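Local coordinates for protein cystalysin (Treponema denticola, PDB 1C7N) that binds pyridoxal-5'-phosphate and belongs to the class I and II aminotransferase family of PLP-dependent enzymes, at residues 74-79 against 86-91; 99-104 against 231-236; 248-253 against 259-264. All coordinates share one frame; numbering follows the deposited sequence.

The three contacts cluster toward one edge of the seven-stranded sheet, that of strand 92-95. Interactions 2 and 3 share its strands 230-234 and 248-251, and their centres lie about 9 Å apart. Ala-101 CB meets Ile-250 CD1 at 3.6 Å, and Asn-104 OD1 probably bonds to Ser-264 OG at 2.5 Å. Interaction 1 packs on the other face of the sheet, with its centre about 14 Å from that of interaction 3. Trp-91 O probably accepts a bond from Ile-252 N at 2.9 Å. Pyridoxal-5'-phosphate touches Ser-248. The side chains of Val-102 and Ile-250 lie about 6 and 7 Å from a bound pyridoxal-5'-phosphate; that of Met-79 is about 13 Å from one.

Interaction 1: residues 74-79 against 86-91; sequences TVKKWM and DIQTDW. Unlike the reference sequence in segment 86-91: Gln-88 (reference Glu).
Lys-76 NZ reaches the backbone of the turn that follows its own helix. It donates a hydrogen bond to Ile-87 O at 2.9 Å, with a C=O...N angle of 173°. A water accepts a second bond from Lys-76 NZ at 2.6 Å and passes a longer one on to the carboxylate of Asp-86. The direct salt bridge from Lys-76 NZ to Asp-86 OD2 is long, at 3.6 Å. The lysine chain runs nearly straight as far as CE. Its last torsion then bends (chi4 63°) and turns NZ to the carbonyl. The contact brings helix 69-83 together with residues 86-91, which lead into strand 92-95. That strand lies at one edge of the large mixed sheet of a fold-type I PLP enzyme. Apart from these polar bonds, the side chains of Lys-76 and Ile-87 run antiparallel alongside each other. Ile-87 CD1 ends on Met-79 CG at 3.7 Å, and Ile-87 also touches Ile-251 of strand 248-251. Thr-89 adds its methyl CG2, 4.1 Å from Lys-76 CD, a second apolar neighbour for the lysine chain beside Ile-87. A second water joins the two backbones. It donates to Lys-76 O at 2.7 Å and accepts from Ile-87 N at 3.1 Å.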
loop_
_atom_site.group_PDB
_atom_site.type_symbol
_atom_site.label_atom_id
_atom_site.label_comp_id
_atom_site.label_asym_id
_atom_site.label_seq_id
_atom_site.Cartn_x
_atom_site.Cartn_y
_atom_site.Cartn_z
ATOM N N THR A 74 -8.457 17.852 7.826
ATOM C CA THR A 74 -7.781 18.520 6.718
ATOM C C THR A 74 -8.354 18.101 5.362
ATOM O O THR A 74 -8.468 18.919 4.450
ATOM C CB THR A 74 -6.257 18.241 6.752
ATOM O OG1 THR A 74 -5.709 18.742 7.979
ATOM C CG2 THR A 74 -5.559 18.927 5.597
ATOM N N VAL A 75 -8.718 16.830 5.229
ATOM C CA VAL A 75 -9.296 16.338 3.984
ATOM C C VAL A 75 -10.710 16.904 3.843
ATOM O O VAL A 75 -11.121 17.334 2.765
ATOM C CB VAL A 75 -9.344 14.801 3.983
ATOM C CG1 VAL A 75 -10.069 14.293 2.742
ATOM C CG2 VAL A 75 -7.925 14.255 4.042
ATOM N N LYS A 76 -11.443 16.908 4.949
ATOM C CA LYS A 76 -12.801 17.441 4.982
ATOM C C LYS A 76 -12.765 18.931 4.633
ATOM O O LYS A 76 -13.607 19.428 3.879
ATOM C CB LYS A 76 -13.396 17.231 6.381
ATOM C CG LYS A 76 -14.716 17.946 6.667
ATOM C CD LYS A 76 -15.188 17.609 8.090
ATOM C CE LYS A 76 -16.169 18.635 8.649
ATOM N NZ LYS A 76 -17.440 18.716 7.880
ATOM N N LYS A 77 -11.779 19.637 5.178
ATOM C CA LYS A 77 -11.630 21.065 4.925
ATOM C C LYS A 77 -11.306 21.325 3.453
ATOM O O LYS A 77 -11.801 22.279 2.861
ATOM C CB LYS A 77 -10.527 21.647 5.816
ATOM C CG LYS A 77 -10.459 23.169 5.806
ATOM C CD LYS A 77 -9.413 23.690 6.780
ATOM C CE LYS A 77 -9.593 25.176 7.054
ATOM N NZ LYS A 77 -9.542 26.008 5.819
ATOM N N TRP A 78 -10.474 20.478 2.859
ATOM C CA TRP A 78 -10.128 20.641 1.448
ATOM C C TRP A 78 -11.383 20.495 0.577
ATOM O O TRP A 78 -11.612 21.287 -0.333
ATOM C CB TRP A 78 -9.066 19.609 1.041
ATOM C CG TRP A 78 -8.620 19.694 -0.405
ATOM C CD1 TRP A 78 -9.083 18.953 -1.454
ATOM C CD2 TRP A 78 -7.594 20.542 -0.935
ATOM N NE1 TRP A 78 -8.402 19.283 -2.606
ATOM C CE2 TRP A 78 -7.485 20.255 -2.316
ATOM C CE3 TRP A 78 -6.753 21.517 -0.378
ATOM C CZ2 TRP A 78 -6.565 20.905 -3.147
ATOM C CZ3 TRP A 78 -5.840 22.162 -1.206
ATOM C CH2 TRP A 78 -5.754 21.852 -2.575
ATOM N N MET A 79 -12.208 19.496 0.867
ATOM C CA MET A 79 -13.425 19.297 0.084
ATOM C C MET A 79 -14.349 20.504 0.191
ATOM O O MET A 79 -14.995 20.881 -0.785
ATOM C CB MET A 79 -14.176 18.049 0.542
ATOM C CG MET A 79 -13.375 16.767 0.424
ATOM S SD MET A 79 -12.497 16.615 -1.155
ATOM C CE MET A 79 -11.302 15.351 -0.709
ATOM N N ASP A 86 -19.624 19.215 1.347
ATOM C CA ASP A 86 -19.745 18.951 2.778
ATOM C C ASP A 86 -19.718 17.457 3.106
ATOM O O ASP A 86 -20.703 16.747 2.893
ATOM C CB ASP A 86 -21.047 19.568 3.300
ATOM C CG ASP A 86 -21.140 19.553 4.813
ATOM O OD1 ASP A 86 -22.236 19.848 5.334
ATOM O OD2 ASP A 86 -20.126 19.258 5.483
ATOM N N ILE A 87 -18.587 16.976 3.614
ATOM C CA ILE A 87 -18.473 15.570 3.985
ATOM C C ILE A 87 -18.169 15.496 5.473
ATOM O O ILE A 87 -17.922 16.518 6.110
ATOM C CB ILE A 87 -17.339 14.855 3.214
ATOM C CG1 ILE A 87 -15.976 15.399 3.649
ATOM C CG2 ILE A 87 -17.526 15.053 1.718
ATOM C CD1 ILE A 87 -14.788 14.618 3.088
ATOM N N GLN A 88 -18.202 14.294 6.031
ATOM C CA GLN A 88 -17.892 14.127 7.444
ATOM C C GLN A 88 -16.606 13.323 7.553
ATOM O O GLN A 88 -16.225 12.626 6.617
ATOM C CB GLN A 88 -19.032 13.410 8.172
ATOM C CG GLN A 88 -20.341 14.191 8.196
ATOM C CD GLN A 88 -20.153 15.636 8.616
ATOM O OE1 GLN A 88 -19.405 15.934 9.546
ATOM N NE2 GLN A 88 -20.841 16.542 7.934
ATOM N N THR A 89 -15.941 13.421 8.695
ATOM C CA THR A 89 -14.688 12.714 8.905
ATOM C C THR A 89 -14.786 11.198 8.789
ATOM O O THR A 89 -13.885 10.554 8.244
ATOM C CB THR A 89 -14.095 13.053 10.283
ATOM O OG1 THR A 89 -15.106 12.885 11.284
ATOM C CG2 THR A 89 -13.585 14.489 10.306
ATOM N N ASP A 90 -15.870 10.620 9.294
ATOM C CA ASP A 90 -16.019 9.176 9.243
ATOM C C ASP A 90 -16.458 8.631 7.885
ATOM O O ASP A 90 -16.700 7.439 7.748
ATOM C CB ASP A 90 -16.964 8.693 10.354
ATOM C CG ASP A 90 -18.295 9.418 10.360
ATOM O OD1 ASP A 90 -19.128 9.108 11.241
ATOM O OD2 ASP A 90 -18.512 10.296 9.493
ATOM N N TRP A 91 -16.547 9.504 6.885
ATOM C CA TRP A 91 -16.918 9.105 5.522
ATOM C C TRP A 91 -15.661 8.702 4.739
ATOM O O TRP A 91 -15.750 8.054 3.695
ATOM C CB TRP A 91 -17.550 10.278 4.772
ATOM C CG TRP A 91 -18.940 10.648 5.160
ATOM C CD1 TRP A 91 -19.591 10.334 6.317
ATOM C CD2 TRP A 91 -19.836 11.468 4.403
ATOM N NE1 TRP A 91 -20.839 10.913 6.329
ATOM C CE2 TRP A 91 -21.015 11.615 5.167
ATOM C CE3 TRP A 91 -19.753 12.098 3.152
ATOM C CZ2 TRP A 91 -22.108 12.366 4.721
ATOM C CZ3 TRP A 91 -20.843 12.848 2.706
ATOM C CH2 TRP A 91 -22.005 12.974 3.493
HETATM O O HOH W 1 -17.142 20.477 5.994
HETATM O O HOH W 2 -16.243 18.997 3.669
#

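Interaction 2: residues 99-104 against 231-236; sequences VPAVFN and ITFTAP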
loop_
_atom_site.group_PDB
_atom_site.type_symbol
_atom_site.label_atom_id
_atom_site.label_comp_id
_atom_site.label_asym_id
_atom_site.label_seq_id
_atom_site.Cartn_x
_atom_site.Cartn_y
_atom_site.Cartn_z
ATOM N N VAL A 99 -6.764 2.925 -8.133
ATOM C CA VAL A 99 -7.022 1.698 -8.876
ATOM C C VAL A 99 -7.371 0.549 -7.934
ATOM O O VAL A 99 -8.354 -0.156 -8.154
ATOM C CB VAL A 99 -5.827 1.309 -9.772
ATOM C CG1 VAL A 99 -6.096 -0.031 -10.453
ATOM C CG2 VAL A 99 -5.600 2.400 -10.823
ATOM N N PRO A 100 -6.574 0.341 -6.871
ATOM C CA PRO A 100 -6.913 -0.757 -5.957
ATOM C C PRO A 100 -8.304 -0.545 -5.350
ATOM O O PRO A 100 -9.034 -1.505 -5.087
ATOM C CB PRO A 100 -5.804 -0.689 -4.909
ATOM C CG PRO A 100 -4.629 -0.211 -5.710
ATOM C CD PRO A 100 -5.243 0.890 -6.563
ATOM N N ALA A 101 -8.669 0.717 -5.130
ATOM C CA ALA A 101 -9.974 1.027 -4.560
ATOM C C ALA A 101 -11.066 0.659 -5.561
ATOM O O ALA A 101 -12.128 0.162 -5.175
ATOM C CB ALA A 101 -10.059 2.498 -4.204
ATOM N N VAL A 102 -10.805 0.897 -6.843
ATOM C CA VAL A 102 -11.778 0.562 -7.877
ATOM C C VAL A 102 -11.919 -0.959 -7.968
ATOM O O VAL A 102 -13.034 -1.484 -8.018
ATOM C CB VAL A 102 -11.363 1.133 -9.251
ATOM C CG1 VAL A 102 -12.296 0.612 -10.337
ATOM C CG2 VAL A 102 -11.404 2.657 -9.208
ATOM N N PHE A 103 -10.790 -1.666 -7.980
ATOM C CA PHE A 103 -10.820 -3.124 -8.034
ATOM C C PHE A 103 -11.641 -3.646 -6.866
ATOM O O PHE A 103 -12.420 -4.589 -7.015
ATOM C CB PHE A 103 -9.406 -3.708 -7.948
ATOM C CG PHE A 103 -8.783 -3.990 -9.283
ATOM C CD1 PHE A 103 -8.332 -2.954 -10.090
ATOM C CD2 PHE A 103 -8.652 -5.300 -9.735
ATOM C CE1 PHE A 103 -7.756 -3.215 -11.331
ATOM C CE2 PHE A 103 -8.078 -5.575 -10.974
ATOM C CZ PHE A 103 -7.628 -4.530 -11.773
ATOM N N ASN A 104 -11.454 -3.027 -5.703
ATOM C CA ASN A 104 -12.169 -3.416 -4.498
ATOM C C ASN A 104 -13.667 -3.158 -4.641
ATOM O O ASN A 104 -14.487 -3.937 -4.158
ATOM C CB ASN A 104 -11.628 -2.649 -3.291
ATOM C CG ASN A 104 -12.167 -3.179 -1.981
ATOM O OD1 ASN A 104 -12.010 -4.362 -1.672
ATOM N ND2 ASN A 104 -12.809 -2.314 -1.204
ATOM N N ILE A 231 -19.858 6.114 -4.371
ATOM C CA ILE A 231 -18.524 5.910 -3.821
ATOM C C ILE A 231 -17.684 6.869 -4.653
ATOM O O ILE A 231 -17.615 6.728 -5.871
ATOM C CB ILE A 231 -17.988 4.479 -4.055
ATOM C CG1 ILE A 231 -18.731 3.474 -3.170
ATOM C CG2 ILE A 231 -16.498 4.443 -3.759
ATOM C CD1 ILE A 231 -18.339 2.024 -3.430
ATOM N N THR A 232 -17.076 7.855 -4.005
ATOM C CA THR A 232 -16.264 8.830 -4.721
ATOM C C THR A 232 -14.786 8.644 -4.407
ATOM O O THR A 232 -14.380 8.692 -3.242
ATOM C CB THR A 232 -16.681 10.275 -4.366
ATOM O OG1 THR A 232 -18.043 10.494 -4.762
ATOM C CG2 THR A 232 -15.791 11.273 -5.082
ATOM N N PHE A 233 -13.993 8.423 -5.452
ATOM C CA PHE A 233 -12.555 8.222 -5.298
ATOM C C PHE A 233 -11.785 9.527 -5.465
ATOM O O PHE A 233 -11.895 10.196 -6.492
ATOM C CB PHE A 233 -12.032 7.213 -6.332
ATOM C CG PHE A 233 -12.853 5.957 -6.436
ATOM C CD1 PHE A 233 -14.003 5.927 -7.216
ATOM C CD2 PHE A 233 -12.475 4.799 -5.758
ATOM C CE1 PHE A 233 -14.767 4.764 -7.322
ATOM C CE2 PHE A 233 -13.236 3.632 -5.857
ATOM C CZ PHE A 233 -14.384 3.616 -6.641
ATOM N N THR A 234 -11.023 9.905 -4.442
ATOM C CA THR A 234 -10.217 11.121 -4.520
ATOM C C THR A 234 -8.845 10.814 -3.955
ATOM O O THR A 234 -8.648 9.796 -3.283
ATOM C CB THR A 234 -10.798 12.290 -3.689
ATOM O OG1 THR A 234 -10.467 12.099 -2.306
ATOM C CG2 THR A 234 -12.305 12.365 -3.845
ATOM N N ALA A 235 -7.895 11.698 -4.233
ATOM C CA ALA A 235 -6.539 11.531 -3.742
ATOM C C ALA A 235 -5.733 12.764 -4.117
ATOM O O ALA A 235 -6.099 13.505 -5.031
ATOM C CB ALA A 235 -5.901 10.279 -4.351
ATOM N N PRO A 236 -4.628 13.011 -3.400
ATOM C CA PRO A 236 -3.778 14.169 -3.684
ATOM C C PRO A 236 -2.663 13.831 -4.682
ATOM O O PRO A 236 -1.939 14.720 -5.126
ATOM C CB PRO A 236 -3.224 14.513 -2.306
ATOM C CG PRO A 236 -2.977 13.136 -1.735
ATOM C CD PRO A 236 -4.256 12.391 -2.112
#
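Ala-101 brings its methyl to the edge of the Phe-233 ring, near the ring plane, with CB 3.7 Å from CD2. This is helix-on-sheet packing in the large domain of the fold-type I enzymes. Helix 98-109 lies against strand 230-234 of the seven-stranded mixed sheet, and the contact is buried and has no hydrogen bond across it. The backbone of Ala-101 also comes close, its carbonyl carbon C lying 3.7 Å from Phe-233 CE2. Val-102 follows and approaches from a different side. Its CG2 sits over one face of the ring in a CH-pi contact, 4.1 Å from the centroid and 16° off the ring normal. With CG1 anti to the backbone N (chi1 173°), it is the other branch, CG2, that meets the ring. Phe-103 turns away from the strand and packs on Ala-267 of the second subunit. Asn-104 ties the helix to helix 255-267, with ND2 hydrogen-bonded to Phe-261 O. The opposite face of the Phe-233 ring is taken by its own strand, where Ile-231 CG2 lies 3.7 Å above the ring plane, nearer the ring's margin than its centre.

Interaction 3: residues 248-253 against 259-264; sequences SNIIIK and ERFTKS
Ile-252 and Ile-250 both pack against Phe-261, the one aromatic side chain that helix 255-267 sends to them here. The motif is a strand followed by a short turn and a helix that folds back over the sheet. Strand 248-251 lies between strands 92-95 and 230-234, antiparallel to both, and carries Ser-248, which touches pyridoxal-5'-phosphate. The tight part is at Ile-252. Its CD1 sits at the root of the phenylalanine, 3.6 Å from CG and equally 3.6 Å from CB of Phe-261. An extended second torsion (chi2 174°) carries this methyl outward to the helix. Phe-261 in turn has CG anti to its backbone N (chi1 -179°), which sends the ring out toward the strand, where it also touches Ala-101. The outer side of the helix is different. Glu-259, Arg-260 and Lys-263 are exposed there, and Arg-260 NH1 makes a salt bridge to Glu-108. Arg-258 NH1, from the first turn of helix 255-267, donates a hydrogen bond to Ile-252 O. Both isoleucines cross the phenylalanine at about a right angle. Packing is less close at the far end of the ring, where Ile-250 CG2 stops 4.0 Å from Phe-261 CZ.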
loop_
_atom_site.group_PDB
_atom_site.type_symbol
_atom_site.label_atom_id
_atom_site.label_comp_id
_atom_site.label_asym_id
_atom_site.label_seq_id
_atom_site.Cartn_x
_atom_site.Cartn_y
_atom_site.Cartn_z
ATOM N N SER A 248 -4.873 7.346 -0.726
ATOM C CA SER A 248 -6.109 7.812 -1.339
ATOM C C SER A 248 -7.201 8.058 -0.301
ATOM O O SER A 248 -7.216 7.439 0.766
ATOM C CB SER A 248 -6.607 6.777 -2.350
ATOM O OG SER A 248 -5.586 6.409 -3.258
ATOM N N ASN A 249 -8.114 8.965 -0.625
ATOM C CA ASN A 249 -9.224 9.281 0.258
ATOM C C ASN A 249 -10.530 8.928 -0.438
ATOM O O ASN A 249 -11.084 9.732 -1.198
ATOM C CB ASN A 249 -9.205 10.761 0.627
ATOM C CG ASN A 249 -8.036 11.113 1.508
ATOM O OD1 ASN A 249 -7.871 10.547 2.596
ATOM N ND2 ASN A 249 -7.208 12.045 1.049
ATOM N N ILE A 250 -11.003 7.711 -0.189
ATOM C CA ILE A 250 -12.237 7.230 -0.791
ATOM C C ILE A 250 -13.374 7.679 0.113
ATOM O O ILE A 250 -13.417 7.318 1.294
ATOM C CB ILE A 250 -12.231 5.690 -0.907
ATOM C CG1 ILE A 250 -10.854 5.211 -1.366
ATOM C CG2 ILE A 250 -13.272 5.244 -1.929
ATOM C CD1 ILE A 250 -10.433 5.751 -2.743
ATOM N N ILE A 251 -14.286 8.475 -0.437
ATOM C CA ILE A 251 -15.401 9.001 0.347
ATOM C C ILE A 251 -16.687 8.212 0.145
ATOM O O ILE A 251 -17.192 8.094 -0.978
ATOM C CB ILE A 251 -15.662 10.482 -0.004
ATOM C CG1 ILE A 251 -14.345 11.262 0.020
ATOM C CG2 ILE A 251 -16.642 11.095 0.991
ATOM C CD1 ILE A 251 -13.591 11.165 1.340
ATOM N N ILE A 252 -17.217 7.685 1.244
ATOM C CA ILE A 252 -18.443 6.889 1.218
ATOM C C ILE A 252 -19.372 7.302 2.359
ATOM O O ILE A 252 -19.109 7.008 3.526
ATOM C CB ILE A 252 -18.126 5.388 1.360
ATOM C CG1 ILE A 252 -17.036 4.995 0.358
ATOM C CG2 ILE A 252 -19.379 4.561 1.109
ATOM C CD1 ILE A 252 -16.557 3.571 0.517
ATOM N N LYS A 253 -20.456 7.987 2.010
ATOM C CA LYS A 253 -21.440 8.459 2.987
ATOM C C LYS A 253 -22.238 7.355 3.684
ATOM O O LYS A 253 -22.395 7.371 4.907
ATOM C CB LYS A 253 -22.424 9.415 2.308
ATOM C CG LYS A 253 -23.584 9.847 3.194
ATOM C CD LYS A 253 -24.661 10.549 2.376
ATOM C CE LYS A 253 -25.745 11.123 3.272
ATOM N NZ LYS A 253 -26.926 11.610 2.501
ATOM N N GLU A 259 -18.924 0.273 5.201
ATOM C CA GLU A 259 -18.464 -0.889 5.947
ATOM C C GLU A 259 -18.214 -2.109 5.068
ATOM O O GLU A 259 -17.395 -2.961 5.410
ATOM C CB GLU A 259 -19.460 -1.210 7.073
ATOM C CG GLU A 259 -19.359 -0.231 8.244
ATOM C CD GLU A 259 -20.519 -0.326 9.222
ATOM O OE1 GLU A 259 -20.886 -1.453 9.621
ATOM O OE2 GLU A 259 -21.055 0.734 9.602
ATOM N N ARG A 260 -18.905 -2.196 3.933
ATOM C CA ARG A 260 -18.704 -3.320 3.020
ATOM C C ARG A 260 -17.414 -3.112 2.228
ATOM O O ARG A 260 -16.674 -4.060 1.953
ATOM C CB ARG A 260 -19.877 -3.461 2.041
ATOM C CG ARG A 260 -21.154 -4.037 2.648
ATOM C CD ARG A 260 -21.726 -5.145 1.768
ATOM N NE ARG A 260 -22.202 -4.673 0.472
ATOM C CZ ARG A 260 -22.385 -5.460 -0.584
ATOM N NH1 ARG A 260 -22.127 -6.756 -0.498
ATOM N NH2 ARG A 260 -22.829 -4.961 -1.726
ATOM N N PHE A 261 -17.163 -1.863 1.850
ATOM C CA PHE A 261 -15.962 -1.507 1.100
ATOM C C PHE A 261 -14.746 -1.762 1.990
ATOM O O PHE A 261 -13.725 -2.285 1.543
ATOM C CB PHE A 261 -16.014 -0.025 0.718
ATOM C CG PHE A 261 -14.830 0.442 -0.076
ATOM C CD1 PHE A 261 -14.802 0.307 -1.460
ATOM C CD2 PHE A 261 -13.738 1.021 0.563
ATOM C CE1 PHE A 261 -13.702 0.744 -2.196
ATOM C CE2 PHE A 261 -12.633 1.459 -0.163
ATOM C CZ PHE A 261 -12.615 1.322 -1.547
ATOM N N THR A 262 -14.875 -1.389 3.258
ATOM C CA THR A 262 -13.805 -1.556 4.232
ATOM C C THR A 262 -13.490 -3.022 4.524
ATOM O O THR A 262 -12.322 -3.406 4.627
ATOM C CB THR A 262 -14.172 -0.854 5.542
ATOM O OG1 THR A 262 -14.350 0.544 5.289
ATOM C CG2 THR A 262 -13.083 -1.050 6.580
ATOM N N LYS A 263 -14.530 -3.838 4.673
ATOM C CA LYS A 263 -14.339 -5.262 4.944
ATOM C C LYS A 263 -13.585 -5.874 3.770
ATOM O O LYS A 263 -12.606 -6.599 3.956
ATOM C CB LYS A 263 -15.690 -5.974 5.100
ATOM C CG LYS A 263 -16.572 -5.884 3.860
ATOM C CD LYS A 263 -17.857 -6.705 3.948
ATOM C CE LYS A 263 -17.606 -8.178 3.651
ATOM N NZ LYS A 263 -18.885 -8.937 3.489
ATOM N N SER A 264 -14.046 -5.575 2.560
ATOM C CA SER A 264 -13.417 -6.106 1.361
ATOM C C SER A 264 -11.962 -5.665 1.260
ATOM O O SER A 264 -11.083 -6.468 0.953
ATOM C CB SER A 264 -14.177 -5.657 0.115
ATOM O OG SER A 264 -13.592 -6.226 -1.041
#